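Local atomic coordinates of putative poly(3-hydroxybutyrate) depolymerase LpqC (Bordetella parapertussis 12822, PDB entry 3D0K), a protein that probably hydrolyses ester bonds as a serine hydrolase of the alpha/beta-hydrolase type, perhaps those of poly(3-hydroxybutyrate). Residues R126-I131 and A137-V142. Residues are numbered along the deposited sequence; the frame is centred on the assembly and turned at random.
Sequences RVLANI and ADCEQV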
loop_
_atom_site.group_PDB
_atom_site.type_symbol
_atom_site.label_atom_id
_atom_site.label_comp_id
_atom_site.label_asym_id
_atom_site.label_seq_id
_atom_site.Cartn_x
_atom_site.Cartn_y
_atom_site.Cartn_z
ATOM N N ARG A 126 12.420 4.698 -2.483
ATOM C CA ARG A 126 13.725 5.150 -1.969
ATOM C C ARG A 126 14.248 4.191 -0.900
ATOM O O ARG A 126 15.448 3.828 -0.890
ATOM C CB ARG A 126 13.646 6.568 -1.409
ATOM C CG ARG A 126 13.176 7.600 -2.407
ATOM C CD ARG A 126 13.359 9.003 -1.837
ATOM N NE ARG A 126 13.274 10.016 -2.881
ATOM C CZ ARG A 126 12.268 10.877 -3.008
ATOM N NH1 ARG A 126 11.244 10.853 -2.156
ATOM N NH2 ARG A 126 12.293 11.773 -3.984
ATOM N N VAL A 127 13.351 3.768 -0.008
ATOM C CA VAL A 127 13.717 2.828 1.026
ATOM C C VAL A 127 14.169 1.537 0.363
ATOM O O VAL A 127 15.217 0.993 0.754
ATOM C CB VAL A 127 12.545 2.528 2.014
ATOM C CG1 VAL A 127 12.873 1.277 2.875
ATOM C CG2 VAL A 127 12.279 3.767 2.883
ATOM N N LEU A 128 13.418 1.079 -0.658
ATOM C CA LEU A 128 13.819 -0.158 -1.402
ATOM C C LEU A 128 15.217 -0.020 -2.011
ATOM O O LEU A 128 16.025 -0.954 -1.966
ATOM C CB LEU A 128 12.786 -0.558 -2.487
ATOM C CG LEU A 128 11.398 -1.025 -1.948
ATOM C CD1 LEU A 128 10.317 -1.097 -3.061
ATOM C CD2 LEU A 128 11.517 -2.366 -1.207
ATOM N N ALA A 129 15.520 1.147 -2.570
ATOM C CA ALA A 129 16.842 1.327 -3.229
ATOM C C ALA A 129 17.960 1.231 -2.167
ATOM O O ALA A 129 19.077 0.738 -2.434
ATOM C CB ALA A 129 16.878 2.688 -3.899
ATOM N N ASN A 130 17.656 1.698 -0.955
ATOM C CA ASN A 130 18.567 1.593 0.134
ATOM C C ASN A 130 18.771 0.197 0.712
ATOM O O ASN A 130 19.915 -0.145 1.111
ATOM C CB ASN A 130 18.305 2.683 1.174
ATOM C CG ASN A 130 18.965 3.998 0.773
ATOM O OD1 ASN A 130 20.112 4.011 0.348
ATOM N ND2 ASN A 130 18.247 5.086 0.898
ATOM N N ILE A 131 17.699 -0.591 0.719
ATOM C CA ILE A 131 17.751 -2.023 1.097
ATOM C C ILE A 131 18.643 -2.748 0.103
ATOM O O ILE A 131 19.493 -3.564 0.474
ATOM C CB ILE A 131 16.309 -2.627 1.158
ATOM C CG1 ILE A 131 15.545 -2.003 2.338
ATOM C CG2 ILE A 131 16.308 -4.179 1.290
ATOM C CD1 ILE A 131 14.091 -2.498 2.494
ATOM N N ALA A 137 18.758 -7.193 0.386
ATOM C CA ALA A 137 17.872 -7.927 -0.496
ATOM C C ALA A 137 18.076 -7.434 -1.890
ATOM O O ALA A 137 18.332 -6.229 -2.087
ATOM C CB ALA A 137 16.390 -7.718 -0.063
ATOM N N ASP A 138 17.959 -8.308 -2.891
ATOM C CA ASP A 138 18.125 -7.757 -4.227
ATOM C C ASP A 138 16.893 -7.040 -4.786
ATOM O O ASP A 138 17.017 -6.320 -5.768
ATOM C CB ASP A 138 18.765 -8.704 -5.231
ATOM C CG ASP A 138 18.118 -10.018 -5.261
ATOM O OD1 ASP A 138 18.877 -11.041 -5.339
ATOM O OD2 ASP A 138 16.854 -10.018 -5.205
ATOM N N CYS A 139 15.745 -7.182 -4.114
ATOM C CA CYS A 139 14.528 -6.430 -4.465
ATOM C C CYS A 139 14.074 -6.664 -5.921
ATOM O O CYS A 139 13.549 -5.765 -6.575
ATOM C CB CYS A 139 14.692 -4.939 -4.148
ATOM S SG CYS A 139 14.898 -4.623 -2.392
ATOM N N GLU A 140 14.293 -7.885 -6.406
ATOM C CA GLU A 140 13.783 -8.342 -7.686
ATOM C C GLU A 140 12.300 -8.593 -7.561
ATOM O O GLU A 140 11.558 -8.278 -8.465
ATOM C CB GLU A 140 14.421 -9.683 -8.060
ATOM C CG GLU A 140 14.722 -9.862 -9.554
ATOM C CD GLU A 140 16.031 -9.188 -9.944
ATOM O OE1 GLU A 140 16.624 -8.523 -9.062
ATOM O OE2 GLU A 140 16.464 -9.317 -11.123
ATOM N N GLN A 141 11.874 -9.222 -6.473
ATOM C CA GLN A 141 10.438 -9.444 -6.272
ATOM C C GLN A 141 9.949 -8.718 -5.031
ATOM O O GLN A 141 10.078 -9.218 -3.917
ATOM C CB GLN A 141 10.063 -10.939 -6.199
ATOM C CG GLN A 141 11.006 -11.930 -6.896
ATOM C CD GLN A 141 11.153 -13.230 -6.074
ATOM O OE1 GLN A 141 10.305 -14.133 -6.165
ATOM N NE2 GLN A 141 12.218 -13.310 -5.238
ATOM N N VAL A 142 9.361 -7.550 -5.227
ATOM C CA VAL A 142 8.886 -6.786 -4.119
ATOM C C VAL A 142 7.366 -6.791 -4.204
ATOM O O VAL A 142 6.800 -6.531 -5.247
ATOM C CB VAL A 142 9.408 -5.330 -4.175
ATOM C CG1 VAL A 142 8.777 -4.513 -3.076
ATOM C CG2 VAL A 142 10.942 -5.263 -4.126
#
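L128 and V142 meet tip to tip: CD1 of L128 comes to 3.7 Å from CG1 of V142, and its other methyl, CD2, lies 4.0 Å from the same CG1. V142 holds CG1 anti to its backbone N (chi1 174°), which aims that methyl at the fork of the leucine. Both side chains also rest on V58 of strand 56-60, so this end of the contact belongs to the layer between helix 122-133 and the sheet.

One turn further along the helix, I131 works through its branch methyl. CG2 of I131 stands anti to the backbone N and lies 3.8 Å from CB of A137 and 4.0 Å from SG of C139. A137 in turn packs on Y50 and V56.

SG of C139 touches both L128 and I131. C139 has a left-handed backbone (phi 58°, psi 34°) and its CB points to the helix; SG sits 4.2 Å from L128 CD2 and 3.9 Å from L128 O, a contact rather than a hydrogen bond.

No hydrogen bond joins the two segments; backbone bonds of D138 and Q141 reach P52 and V56, and V142, at the start of strand 142-147, bonds H167. That strand runs up to the probable nucleophile elbow at S148. With four of the five touching residues buried, helix 122-133 and the segment leading into the strand therefore depend on close aliphatic and sulfur packing where they meet.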